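Long-range contacts in extracellular solute-binding protein, family 1 (Bifidobacterium longum subsp. infantis ATCC 15697, PDB 3QUF), which probably binds a solute outside the cell, most likely a sugar or oligosaccharide as in related family 1 proteins, and delivers it to an ABC-type importer: residues A[29-34]-A[56-61]; A[38-43]-A[61-66]; A[44-49]-A[318-323]; A[85-90]-A[304-309]. One frame throughout, in Å; residues are numbered along the deposited sequence.

Contact 1: A[29-34]-A[56-61]; sequences KTKISF and DITLDV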
loop_
_atom_site.group_PDB
_atom_site.type_symbol
_atom_site.label_atom_id
_atom_site.label_comp_id
_atom_site.label_asym_id
_atom_site.label_seq_id
_atom_site.Cartn_x
_atom_site.Cartn_y
_atom_site.Cartn_z
ATOM N N LYS A 29 -32.738 7.652 -20.408
ATOM C CA LYS A 29 -31.554 6.819 -20.087
ATOM C C LYS A 29 -30.274 7.608 -20.322
ATOM O O LYS A 29 -30.223 8.437 -21.195
ATOM C CB LYS A 29 -31.457 5.567 -20.940
ATOM C CG LYS A 29 -32.475 4.461 -20.603
ATOM C CD LYS A 29 -31.902 3.075 -20.987
ATOM C CE LYS A 29 -32.661 1.937 -20.304
ATOM N NZ LYS A 29 -34.131 2.164 -20.315
ATOM N N THR A 30 -29.245 7.322 -19.538
ATOM C CA THR A 30 -27.970 7.979 -19.714
ATOM C C THR A 30 -26.922 6.907 -19.909
ATOM O O THR A 30 -26.777 6.028 -19.062
ATOM C CB THR A 30 -27.609 8.799 -18.462
ATOM O OG1 THR A 30 -28.599 9.839 -18.279
ATOM C CG2 THR A 30 -26.203 9.430 -18.606
ATOM N N LYS A 31 -26.208 6.985 -21.016
ATOM C CA LYS A 31 -25.116 6.067 -21.315
ATOM C C LYS A 31 -23.794 6.591 -20.760
ATOM O O LYS A 31 -23.395 7.701 -21.115
ATOM C CB LYS A 31 -24.982 5.935 -22.827
ATOM C CG LYS A 31 -26.224 5.402 -23.508
ATOM C CD LYS A 31 -25.916 5.046 -24.949
ATOM C CE LYS A 31 -24.602 4.300 -25.060
ATOM N NZ LYS A 31 -24.670 2.920 -24.525
ATOM N N ILE A 32 -23.108 5.803 -19.945
ATOM C CA ILE A 32 -21.753 6.136 -19.466
ATOM C C ILE A 32 -20.799 4.969 -19.686
ATOM O O ILE A 32 -21.261 3.834 -19.919
ATOM C CB ILE A 32 -21.719 6.575 -17.997
ATOM C CG1 ILE A 32 -22.346 5.523 -17.053
ATOM C CG2 ILE A 32 -22.459 7.931 -17.877
ATOM C CD1 ILE A 32 -22.191 5.863 -15.551
ATOM N N SER A 33 -19.497 5.265 -19.680
ATOM C CA SER A 33 -18.477 4.261 -19.848
ATOM C C SER A 33 -17.528 4.234 -18.665
ATOM O O SER A 33 -17.355 5.234 -17.964
ATOM C CB SER A 33 -17.691 4.481 -21.136
ATOM O OG SER A 33 -17.192 5.797 -21.150
ATOM N N PHE A 34 -16.921 3.078 -18.437
ATOM C CA PHE A 34 -15.965 2.880 -17.349
ATOM C C PHE A 34 -14.818 2.104 -17.934
ATOM O O PHE A 34 -15.054 1.017 -18.485
ATOM C CB PHE A 34 -16.651 2.106 -16.227
ATOM C CG PHE A 34 -15.767 1.675 -15.061
ATOM C CD1 PHE A 34 -14.610 2.316 -14.703
ATOM C CD2 PHE A 34 -16.168 0.580 -14.296
ATOM C CE1 PHE A 34 -13.830 1.857 -13.622
ATOM C CE2 PHE A 34 -15.404 0.122 -13.237
ATOM C CZ PHE A 34 -14.257 0.732 -12.906
ATOM N N ASP A 56 -32.068 3.544 -15.340
ATOM C CA ASP A 56 -31.918 4.707 -16.164
ATOM C C ASP A 56 -30.474 4.900 -16.652
ATOM O O ASP A 56 -30.205 5.848 -17.370
ATOM C CB ASP A 56 -32.310 5.936 -15.302
ATOM C CG ASP A 56 -31.461 6.081 -13.993
ATOM O OD1 ASP A 56 -31.315 5.125 -13.147
ATOM O OD2 ASP A 56 -30.901 7.206 -13.827
ATOM N N ILE A 57 -29.551 4.073 -16.172
ATOM C CA ILE A 57 -28.126 4.237 -16.531
ATOM C C ILE A 57 -27.641 3.012 -17.249
ATOM O O ILE A 57 -27.836 1.894 -16.751
ATOM C CB ILE A 57 -27.270 4.542 -15.305
ATOM C CG1 ILE A 57 -27.802 5.827 -14.642
ATOM C CG2 ILE A 57 -25.710 4.610 -15.676
ATOM C CD1 ILE A 57 -27.203 6.176 -13.324
ATOM N N THR A 58 -27.047 3.214 -18.423
ATOM C CA THR A 58 -26.420 2.145 -19.170
ATOM C C THR A 58 -24.915 2.292 -18.988
ATOM O O THR A 58 -24.368 3.297 -19.433
ATOM C CB THR A 58 -26.745 2.261 -20.683
ATOM O OG1 THR A 58 -28.172 2.150 -20.903
ATOM C CG2 THR A 58 -25.998 1.156 -21.477
ATOM N N LEU A 59 -24.270 1.293 -18.393
ATOM C CA LEU A 59 -22.828 1.338 -18.141
ATOM C C LEU A 59 -22.081 0.382 -19.072
ATOM O O LEU A 59 -22.370 -0.820 -19.096
ATOM C CB LEU A 59 -22.574 1.037 -16.677
ATOM C CG LEU A 59 -21.142 1.036 -16.178
ATOM C CD1 LEU A 59 -20.480 2.386 -16.440
ATOM C CD2 LEU A 59 -21.001 0.688 -14.655
ATOM N N ASP A 60 -21.219 0.927 -19.912
ATOM C CA ASP A 60 -20.363 0.153 -20.827
ATOM C C ASP A 60 -18.996 0.068 -20.172
ATOM O O ASP A 60 -18.333 1.089 -19.988
ATOM C CB ASP A 60 -20.252 0.850 -22.191
ATOM C CG ASP A 60 -19.328 0.110 -23.177
ATOM O OD1 ASP A 60 -19.157 -1.114 -23.054
ATOM O OD2 ASP A 60 -18.785 0.761 -24.090
ATOM N N VAL A 61 -18.581 -1.140 -19.810
ATOM C CA VAL A 61 -17.329 -1.360 -19.127
ATOM C C VAL A 61 -16.312 -2.042 -20.005
ATOM O O VAL A 61 -16.645 -3.051 -20.657
ATOM C CB VAL A 61 -17.520 -2.181 -17.833
ATOM C CG1 VAL A 61 -16.198 -2.277 -17.024
ATOM C CG2 VAL A 61 -18.605 -1.583 -16.980
HETATM O O HOH W 1 -30.730 9.023 -16.875
#
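I32 and L59 meet on the buried face of two neighbouring parallel strands, 30-34 and 57-61, the two strands of the beta-alpha-beta unit whose connecting helix is 40-53, in the first lobe of a periplasmic-binding-protein type fold. Five backbone hydrogen bonds join the strands in parallel register, from T30 N to D56 O at 2.8 Å up to F34 N and D60 O at 2.9 Å. On the tightly packed face stand I32, F34, I57, L59 and V61. The CG1 of I32 sits between its own backbone N and carbonyl carbon (chi1 56°), which turns the chain toward the neighbouring strand: CG1 lies 3.7 Å from L59 CD1, and CD1 lies 3.7 Å from I57 CG2. L59 CD1 also reaches F34 CB at 3.8 Å, so one methyl is wedged between two residues of the other strand. Helices 40-53 and 311-324 cover this face, the latter placing A316 against I32 and I57.

The opposite face, with K31, S33, T58 and D60, is much looser, and K31 and D60 are exposed to solvent. In the modelled conformer K31 runs beside T58, NZ 3.8 Å from T58 CG2, but a second conformer makes this position doubtful. At the strand start, a water accepts from T30 OG1 at 2.7 Å and donates to D56 O.

Contact 2: A[38-43]-A[61-66]; sequences FKDNQI and VQYGQD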
loop_
_atom_site.group_PDB
_atom_site.type_symbol
_atom_site.label_atom_id
_atom_site.label_comp_id
_atom_site.label_asym_id
_atom_site.label_seq_id
_atom_site.Cartn_x
_atom_site.Cartn_y
_atom_site.Cartn_z
ATOM N N PHE A 38 -9.484 -2.691 -12.850
ATOM C CA PHE A 38 -9.859 -3.961 -12.208
ATOM C C PHE A 38 -10.459 -4.896 -13.213
ATOM O O PHE A 38 -11.251 -4.508 -14.082
ATOM C CB PHE A 38 -10.851 -3.650 -11.087
ATOM C CG PHE A 38 -10.258 -2.836 -9.995
ATOM C CD1 PHE A 38 -9.389 -3.405 -9.090
ATOM C CD2 PHE A 38 -10.451 -1.443 -9.931
ATOM C CE1 PHE A 38 -8.810 -2.625 -8.101
ATOM C CE2 PHE A 38 -9.857 -0.698 -8.956
ATOM C CZ PHE A 38 -9.044 -1.284 -8.057
ATOM N N LYS A 39 -10.094 -6.169 -13.082
ATOM C CA LYS A 39 -10.655 -7.190 -13.916
ATOM C C LYS A 39 -12.104 -7.518 -13.514
ATOM O O LYS A 39 -12.557 -7.189 -12.417
ATOM C CB LYS A 39 -9.786 -8.430 -13.853
ATOM C CG LYS A 39 -8.402 -8.210 -14.528
ATOM C CD LYS A 39 -7.669 -9.528 -14.763
ATOM C CE LYS A 39 -6.722 -9.418 -15.976
ATOM N NZ LYS A 39 -5.728 -8.322 -15.740
ATOM N N ASP A 40 -12.811 -8.211 -14.401
ATOM C CA ASP A 40 -14.178 -8.595 -14.095
ATOM C C ASP A 40 -14.248 -9.419 -12.812
ATOM O O ASP A 40 -15.218 -9.303 -12.083
ATOM C CB ASP A 40 -14.827 -9.339 -15.277
ATOM C CG ASP A 40 -16.254 -9.783 -14.979
ATOM O OD1 ASP A 40 -17.179 -8.950 -14.984
ATOM O OD2 ASP A 40 -16.412 -10.979 -14.744
ATOM N N ASN A 41 -13.232 -10.237 -12.525
ATOM C CA ASN A 41 -13.306 -11.071 -11.307
ATOM C C ASN A 41 -13.156 -10.246 -10.050
ATOM O O ASN A 41 -13.454 -10.743 -8.981
ATOM C CB ASN A 41 -12.351 -12.266 -11.291
ATOM C CG ASN A 41 -10.899 -11.909 -11.528
ATOM O OD1 ASN A 41 -10.417 -10.848 -11.188
ATOM N ND2 ASN A 41 -10.160 -12.884 -12.084
ATOM N N GLN A 42 -12.726 -9.001 -10.183
ATOM C CA GLN A 42 -12.643 -8.085 -9.026
ATOM C C GLN A 42 -13.807 -7.100 -8.917
ATOM O O GLN A 42 -14.278 -6.794 -7.819
ATOM C CB GLN A 42 -11.359 -7.285 -9.097
ATOM C CG GLN A 42 -10.088 -8.113 -8.947
ATOM C CD GLN A 42 -8.838 -7.349 -9.451
ATOM O OE1 GLN A 42 -8.725 -6.935 -10.636
ATOM N NE2 GLN A 42 -7.889 -7.188 -8.558
ATOM N N ILE A 43 -14.262 -6.569 -10.049
ATOM C CA ILE A 43 -15.282 -5.499 -10.027
ATOM C C ILE A 43 -16.602 -5.853 -10.717
ATOM O O ILE A 43 -17.559 -5.079 -10.650
ATOM C CB ILE A 43 -14.681 -4.178 -10.617
ATOM C CG1 ILE A 43 -15.387 -2.937 -10.045
ATOM C CG2 ILE A 43 -14.696 -4.213 -12.122
ATOM C CD1 ILE A 43 -14.583 -1.738 -9.885
ATOM N N VAL A 61 -18.581 -1.140 -19.810
ATOM C CA VAL A 61 -17.329 -1.360 -19.127
ATOM C C VAL A 61 -16.312 -2.042 -20.005
ATOM O O VAL A 61 -16.645 -3.051 -20.657
ATOM C CB VAL A 61 -17.520 -2.181 -17.833
ATOM C CG1 VAL A 61 -16.198 -2.277 -17.024
ATOM C CG2 VAL A 61 -18.605 -1.583 -16.980
ATOM N N GLN A 62 -15.115 -1.466 -20.061
ATOM C CA GLN A 62 -13.938 -2.093 -20.627
ATOM C C GLN A 62 -12.885 -2.340 -19.565
ATOM O O GLN A 62 -12.732 -1.605 -18.583
ATOM C CB GLN A 62 -13.405 -1.285 -21.796
ATOM C CG GLN A 62 -14.489 -1.088 -22.858
ATOM C CD GLN A 62 -13.962 -1.000 -24.290
ATOM O OE1 GLN A 62 -13.477 0.043 -24.714
ATOM N NE2 GLN A 62 -14.092 -2.104 -25.053
ATOM N N TYR A 63 -12.159 -3.435 -19.738
ATOM C CA TYR A 63 -11.266 -3.927 -18.671
ATOM C C TYR A 63 -9.809 -3.838 -19.164
ATOM O O TYR A 63 -9.506 -4.176 -20.322
ATOM C CB TYR A 63 -11.703 -5.339 -18.247
ATOM C CG TYR A 63 -13.151 -5.477 -17.727
ATOM C CD1 TYR A 63 -13.429 -5.353 -16.398
ATOM C CD2 TYR A 63 -14.251 -5.774 -18.581
ATOM C CE1 TYR A 63 -14.733 -5.461 -15.882
ATOM C CE2 TYR A 63 -15.583 -5.890 -18.048
ATOM C CZ TYR A 63 -15.795 -5.729 -16.694
ATOM O OH TYR A 63 -17.071 -5.821 -16.092
ATOM N N GLY A 64 -8.908 -3.307 -18.328
ATOM C CA GLY A 64 -7.489 -3.253 -18.649
ATOM C C GLY A 64 -6.942 -4.679 -18.693
ATOM O O GLY A 64 -7.457 -5.576 -17.996
ATOM N N GLN A 65 -5.924 -4.872 -19.540
ATOM C CA GLN A 65 -5.261 -6.176 -19.710
ATOM C C GLN A 65 -4.154 -6.368 -18.682
ATOM O O GLN A 65 -4.010 -7.449 -18.132
ATOM C CB GLN A 65 -4.735 -6.328 -21.153
ATOM C CG GLN A 65 -5.871 -6.408 -22.210
ATOM C CD GLN A 65 -5.396 -6.446 -23.680
ATOM O OE1 GLN A 65 -4.277 -6.029 -24.004
ATOM N NE2 GLN A 65 -6.267 -6.946 -24.574
ATOM N N ASP A 66 -3.408 -5.304 -18.389
ATOM C CA ASP A 66 -2.375 -5.317 -17.365
ATOM C C ASP A 66 -2.049 -3.861 -17.086
ATOM O O ASP A 66 -2.398 -3.004 -17.909
ATOM C CB ASP A 66 -1.129 -6.122 -17.816
ATOM C CG ASP A 66 -0.468 -5.562 -19.074
ATOM O OD1 ASP A 66 0.132 -4.462 -19.000
ATOM O OD2 ASP A 66 -0.534 -6.230 -20.139
#
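Y63 lays its ring against the start of helix 40-53, touching D40 and the backbone that leads into it, and so packs the last residue of strand 57-63 on the first turn of the helix, within the beta-alpha-beta unit formed by strand 30-36, helix 40-53 and strand 57-63. Of all residues here Y63 has the most surface buried, and its ring is held on two faces and along an edge. V61 CG1, from its own strand, lies over one face, displaced toward the rim. Over the opposite face comes D40 CB, 4.2 Å from the ring centroid and 23° off the normal, a CH-pi contact. The D40 carboxylate stands almost perpendicular to the ring (89°), with OD1 3.3 Å from Y63 OH. At the ring edge and in its plane F38 O approaches Y63 CD1 at 3.3 Å, and I43 CG2 adds a methyl 4.0 Å from CE1.

K39, second in buried surface, occupies the N-cap position of the helix. Its CB points away from the strand, but the long chain, extended until a bend at the last torsion (chi4 59°), carries the ammonium group back across to the loop after Y63. There NZ donates to Q65 O, arriving from above the carbonyl plane and not along a lone pair. The cap itself is fixed from within the helix: K39 O accepts from both Q42 N and I43 N, and the side chain of Q42 folds back, its OE1 taking the K39 N-H in the plane of the amide carbonyl at 2.9 Å.

Contact 3: A[44-49]-A[318-323]; sequences GEVVKG and KKFLAY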
loop_
_atom_site.group_PDB
_atom_site.type_symbol
_atom_site.label_atom_id
_atom_site.label_comp_id
_atom_site.label_asym_id
_atom_site.label_seq_id
_atom_site.Cartn_x
_atom_site.Cartn_y
_atom_site.Cartn_z
ATOM N N GLY A 44 -16.680 -7.030 -11.348
ATOM C CA GLY A 44 -17.862 -7.384 -12.127
ATOM C C GLY A 44 -19.151 -7.414 -11.329
ATOM O O GLY A 44 -20.184 -7.003 -11.835
ATOM N N GLU A 45 -19.103 -7.931 -10.100
ATOM C CA GLU A 45 -20.297 -7.973 -9.239
ATOM C C GLU A 45 -20.758 -6.581 -8.843
ATOM O O GLU A 45 -21.986 -6.325 -8.702
ATOM C CB GLU A 45 -20.088 -8.816 -7.970
ATOM C CG GLU A 45 -21.323 -8.791 -7.041
ATOM C CD GLU A 45 -21.283 -9.817 -5.914
ATOM O OE1 GLU A 45 -20.223 -10.435 -5.700
ATOM O OE2 GLU A 45 -22.333 -10.012 -5.258
ATOM N N VAL A 46 -19.805 -5.665 -8.649
ATOM C CA VAL A 46 -20.157 -4.273 -8.395
ATOM C C VAL A 46 -20.918 -3.703 -9.602
ATOM O O VAL A 46 -21.996 -3.099 -9.465
ATOM C CB VAL A 46 -18.896 -3.396 -8.092
ATOM C CG1 VAL A 46 -19.266 -1.926 -7.975
ATOM C CG2 VAL A 46 -18.203 -3.868 -6.826
ATOM N N VAL A 47 -20.362 -3.898 -10.789
ATOM C CA VAL A 47 -20.989 -3.423 -12.029
ATOM C C VAL A 47 -22.404 -3.997 -12.164
ATOM O O VAL A 47 -23.344 -3.255 -12.396
ATOM C CB VAL A 47 -20.072 -3.686 -13.239
ATOM C CG1 VAL A 47 -20.782 -3.399 -14.579
ATOM C CG2 VAL A 47 -18.850 -2.779 -13.135
ATOM N N LYS A 48 -22.531 -5.308 -11.976
ATOM C CA LYS A 48 -23.822 -5.995 -12.112
ATOM C C LYS A 48 -24.847 -5.439 -11.141
ATOM O O LYS A 48 -25.982 -5.114 -11.520
ATOM C CB LYS A 48 -23.636 -7.500 -11.940
ATOM C CG LYS A 48 -22.959 -8.143 -13.149
ATOM C CD LYS A 48 -22.837 -9.685 -12.993
ATOM C CE LYS A 48 -21.533 -10.270 -13.641
ATOM N NZ LYS A 48 -20.320 -10.413 -12.715
ATOM N N GLY A 49 -24.434 -5.284 -9.890
ATOM C CA GLY A 49 -25.320 -4.748 -8.858
ATOM C C GLY A 49 -25.757 -3.344 -9.151
ATOM O O GLY A 49 -26.928 -3.003 -9.020
ATOM N N LYS A 318 -21.466 9.903 -10.811
ATOM C CA LYS A 318 -21.525 10.137 -9.374
ATOM C C LYS A 318 -22.390 9.064 -8.679
ATOM O O LYS A 318 -22.071 8.660 -7.547
ATOM C CB LYS A 318 -22.046 11.530 -9.061
ATOM C CG LYS A 318 -21.038 12.608 -9.445
ATOM C CD LYS A 318 -21.570 14.027 -9.174
ATOM C CE LYS A 318 -20.606 15.118 -9.584
ATOM N NZ LYS A 318 -21.252 16.465 -9.471
ATOM N N LYS A 319 -23.475 8.638 -9.328
ATOM C CA LYS A 319 -24.276 7.526 -8.763
ATOM C C LYS A 319 -23.483 6.220 -8.686
ATOM O O LYS A 319 -23.647 5.441 -7.751
ATOM C CB LYS A 319 -25.569 7.324 -9.554
ATOM C CG LYS A 319 -26.591 8.409 -9.301
ATOM C CD LYS A 319 -27.915 8.069 -10.000
ATOM C CE LYS A 319 -29.000 9.125 -9.768
ATOM N NZ LYS A 319 -30.370 8.565 -10.072
ATOM N N PHE A 320 -22.605 5.971 -9.654
ATOM C CA PHE A 320 -21.744 4.809 -9.610
ATOM C C PHE A 320 -20.725 4.879 -8.465
ATOM O O PHE A 320 -20.598 3.936 -7.683
ATOM C CB PHE A 320 -21.025 4.595 -10.928
ATOM C CG PHE A 320 -20.184 3.358 -10.944
ATOM C CD1 PHE A 320 -20.762 2.100 -10.949
ATOM C CD2 PHE A 320 -18.803 3.451 -10.923
ATOM C CE1 PHE A 320 -19.974 0.981 -10.939
ATOM C CE2 PHE A 320 -18.012 2.329 -10.958
ATOM C CZ PHE A 320 -18.571 1.099 -10.953
ATOM N N LEU A 321 -20.100 6.049 -8.285
ATOM C CA LEU A 321 -19.177 6.239 -7.147
ATOM C C LEU A 321 -19.901 6.101 -5.824
ATOM O O LEU A 321 -19.374 5.486 -4.891
ATOM C CB LEU A 321 -18.404 7.552 -7.280
ATOM C CG LEU A 321 -17.096 7.418 -8.104
ATOM C CD1 LEU A 321 -17.276 7.085 -9.507
ATOM C CD2 LEU A 321 -16.265 8.732 -8.008
ATOM N N ALA A 322 -21.118 6.604 -5.749
ATOM C CA ALA A 322 -21.926 6.466 -4.549
ATOM C C ALA A 322 -22.245 5.026 -4.244
ATOM O O ALA A 322 -22.278 4.638 -3.078
ATOM C CB ALA A 322 -23.218 7.291 -4.671
ATOM N N TYR A 323 -22.536 4.239 -5.292
ATOM C CA TYR A 323 -22.786 2.815 -5.129
ATOM C C TYR A 323 -21.560 2.068 -4.662
ATOM O O TYR A 323 -21.634 1.159 -3.809
ATOM C CB TYR A 323 -23.304 2.218 -6.453
ATOM C CG TYR A 323 -23.600 0.738 -6.333
ATOM C CD1 TYR A 323 -24.767 0.297 -5.746
ATOM C CD2 TYR A 323 -22.699 -0.195 -6.760
ATOM C CE1 TYR A 323 -25.034 -1.055 -5.632
ATOM C CE2 TYR A 323 -22.949 -1.570 -6.634
ATOM C CZ TYR A 323 -24.114 -1.968 -6.060
ATOM O OH TYR A 323 -24.419 -3.304 -5.922
HETATM O O HOH W 2 -22.717 -5.351 -6.123
#
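Helices 44-49 and 318-323 pass each other at 122° with their axes 10.8 Å apart at closest, a wide spacing bridged by two aromatic side chains; these segments belong to helices 40-53 and 311-324, which both pack on the central sheet of a lobe of the periplasmic-binding-protein type. The side chains of V46 and Y323 lie alongside each other, pointing opposite ways. With CG anti to the backbone N (chi1 -179°), the tyrosine stretches toward the facing helix, where V46 CG1 meets the ring edge in its plane, 3.9 Å from CE2. The same CE2 lies 3.4 Å from the backbone O of V46. On the side toward the sheet, F320 packs with its CE1 4.2 Å from V46 CG1 and its CZ near V47 CG2. The same ring meets F50 edge-to-face and also touches the ring of F34.

The absence of a side chain at G49 lets the phenol end come in close, with Y323 OH 3.4 Å from G49 CA. That hydroxyl is hydrogen-bonded to E328 of the following helix. It also accepts from a water at 2.7 Å, which donates in turn to E45 O at 2.9 Å.

Contact 4: A[85-90]-A[304-309]; sequences TIFNLT and AIASRA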
loop_
_atom_site.group_PDB
_atom_site.type_symbol
_atom_site.label_atom_id
_atom_site.label_comp_id
_atom_site.label_asym_id
_atom_site.label_seq_id
_atom_site.Cartn_x
_atom_site.Cartn_y
_atom_site.Cartn_z
ATOM N N THR A 85 -16.149 7.857 -19.016
ATOM C CA THR A 85 -16.752 8.629 -17.940
ATOM C C THR A 85 -16.141 8.377 -16.572
ATOM O O THR A 85 -16.058 9.301 -15.721
ATOM C CB THR A 85 -18.265 8.362 -17.862
ATOM O OG1 THR A 85 -18.826 8.119 -19.149
ATOM C CG2 THR A 85 -18.966 9.527 -17.192
ATOM N N ILE A 86 -15.812 7.114 -16.306
ATOM C CA ILE A 86 -15.223 6.674 -15.067
ATOM C C ILE A 86 -13.945 5.916 -15.399
ATOM O O ILE A 86 -13.858 5.219 -16.420
ATOM C CB ILE A 86 -16.154 5.759 -14.293
ATOM C CG1 ILE A 86 -17.504 6.404 -14.033
ATOM C CG2 ILE A 86 -15.499 5.321 -12.959
ATOM C CD1 ILE A 86 -18.684 5.441 -14.020
ATOM N N PHE A 87 -12.947 6.123 -14.577
ATOM C CA PHE A 87 -11.656 5.484 -14.757
ATOM C C PHE A 87 -10.917 5.411 -13.412
ATOM O O PHE A 87 -11.385 5.949 -12.390
ATOM C CB PHE A 87 -10.839 6.161 -15.853
ATOM C CG PHE A 87 -10.668 7.618 -15.644
ATOM C CD1 PHE A 87 -9.660 8.105 -14.838
ATOM C CD2 PHE A 87 -11.582 8.516 -16.216
ATOM C CE1 PHE A 87 -9.549 9.495 -14.611
ATOM C CE2 PHE A 87 -11.450 9.884 -15.997
ATOM C CZ PHE A 87 -10.451 10.349 -15.175
ATOM N N ASN A 88 -9.738 4.808 -13.414
ATOM C CA ASN A 88 -8.975 4.667 -12.187
ATOM C C ASN A 88 -7.694 5.451 -12.158
ATOM O O ASN A 88 -6.973 5.525 -13.156
ATOM C CB ASN A 88 -8.647 3.175 -11.965
ATOM C CG ASN A 88 -9.859 2.343 -11.629
ATOM O OD1 ASN A 88 -10.269 1.465 -12.382
ATOM N ND2 ASN A 88 -10.505 2.646 -10.454
ATOM N N LEU A 89 -7.421 6.046 -10.992
ATOM C CA LEU A 89 -6.157 6.654 -10.682
ATOM C C LEU A 89 -5.364 5.610 -9.915
ATOM O O LEU A 89 -5.737 5.199 -8.818
ATOM C CB LEU A 89 -6.345 7.898 -9.838
ATOM C CG LEU A 89 -7.170 9.022 -10.486
ATOM C CD1 LEU A 89 -7.336 10.176 -9.508
ATOM C CD2 LEU A 89 -6.558 9.523 -11.772
ATOM N N THR A 90 -4.306 5.145 -10.541
ATOM C CA THR A 90 -3.483 4.106 -9.966
ATOM C C THR A 90 -2.224 4.720 -9.381
ATOM O O THR A 90 -1.959 5.909 -9.567
ATOM C CB THR A 90 -3.091 3.075 -10.984
ATOM O OG1 THR A 90 -2.057 3.568 -11.871
ATOM C CG2 THR A 90 -4.332 2.625 -11.815
ATOM N N ALA A 304 -12.252 7.830 -10.384
ATOM C CA ALA A 304 -12.365 9.205 -10.841
ATOM C C ALA A 304 -13.400 9.311 -11.950
ATOM O O ALA A 304 -13.753 8.309 -12.619
ATOM C CB ALA A 304 -10.991 9.681 -11.340
ATOM N N ILE A 305 -13.920 10.517 -12.117
ATOM C CA ILE A 305 -14.886 10.842 -13.158
ATOM C C ILE A 305 -14.210 11.823 -14.160
ATOM O O ILE A 305 -13.429 12.684 -13.775
ATOM C CB ILE A 305 -16.166 11.485 -12.520
ATOM C CG1 ILE A 305 -16.823 10.523 -11.540
ATOM C CG2 ILE A 305 -17.138 11.945 -13.605
ATOM C CD1 ILE A 305 -18.006 11.084 -10.750
ATOM N N ALA A 306 -14.549 11.692 -15.438
ATOM C CA ALA A 306 -14.022 12.558 -16.505
ATOM C C ALA A 306 -14.556 13.978 -16.322
ATOM O O ALA A 306 -15.777 14.184 -16.198
ATOM C CB ALA A 306 -14.450 12.056 -17.866
ATOM N N SER A 307 -13.668 14.953 -16.387
ATOM C CA SER A 307 -14.120 16.338 -16.470
ATOM C C SER A 307 -14.764 16.651 -17.826
ATOM O O SER A 307 -15.621 17.543 -17.908
ATOM C CB SER A 307 -12.986 17.286 -16.156
ATOM O OG SER A 307 -11.967 17.083 -17.101
ATOM N N ARG A 308 -14.357 15.944 -18.875
ATOM C CA ARG A 308 -14.920 16.093 -20.207
ATOM C C ARG A 308 -15.995 15.040 -20.431
ATOM O O ARG A 308 -15.741 13.938 -20.973
ATOM C CB ARG A 308 -13.825 16.001 -21.273
ATOM C CG ARG A 308 -14.323 16.146 -22.699
ATOM C CD ARG A 308 -13.395 16.904 -23.547
ATOM N NE ARG A 308 -12.090 16.271 -23.597
ATOM C CZ ARG A 308 -11.773 15.315 -24.458
ATOM N NH1 ARG A 308 -10.553 14.800 -24.414
ATOM N NH2 ARG A 308 -12.640 14.875 -25.353
ATOM N N ALA A 309 -17.185 15.374 -19.986
ATOM C CA ALA A 309 -18.352 14.460 -19.983
ATOM C C ALA A 309 -19.537 15.380 -19.885
ATOM O O ALA A 309 -19.396 16.495 -19.405
ATOM C CB ALA A 309 -18.355 13.509 -18.828
#
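The F87 ring leans across the antiparallel neighbour and spans A304 and A306, both small enough to let it lie close to their backbone. Its first torsion places CG between the backbone N and the carbonyl carbon (chi1 55°), folding the ring over the adjoining strand. On one flank of the rim CE1 thereby touches A304, 3.6 Å from its CB, and on the other CE2 reaches A306, 3.6 Å from its backbone N. A304 O lies over one face of the ring, displaced toward the rim. L89 comes to the same methyl from further along its strand, CG standing 4.0 Å from A304 CB, so that the A304 methyl touches both F87 and L89. Y70, L74 and L78 of helix 67-79 pack against F87.

This pairing is where strand 86-89, which runs parallel to strand 30-36, meets strand 295-305 running the other way, an antiparallel addition to the otherwise parallel beta-alpha-beta part of the lobe. F87 and A304 form a hydrogen-bonded pair: A304 N gives a bond to F87 O nearly in line with the carbonyl, and F87 N returns one to A304 O at 3.0 Å. I86 and I305 make the next, non-hydrogen-bonded pair, with their side chains on the face turned to helix 311-324. Each sends its CG2 toward a main-chain oxygen of the facing segment, I86 to A304 O at 3.5 Å and I305 to T85 O at 3.6 Å. T85 O also receives A306 N at 2.8 Å, from above its carbonyl plane.

Overall arrangement
All four contacts lie in one lobe and share one sheet. Contacts 1 and 2 are parts of a single beta-alpha-beta unit, their centres about 16 Å apart; they share V61, and F34 O probably accepts a hydrogen bond from Q62 N. Contact 4 continues the sheet beyond strand 30-36, where S33 O and I86 N lie 2.9 Å apart. Contact 3 sits over this sheet, its centre about 11 Å from that of contact 1. F320 of contact 3 reaches both contact 1 and contact 4, with CE1 3.9 Å from L59 CD2 and CD2 3.7 Å from I86 CD1. In relatives the solute lies between the two lobes; no solute-binding residue is identified in these contacts.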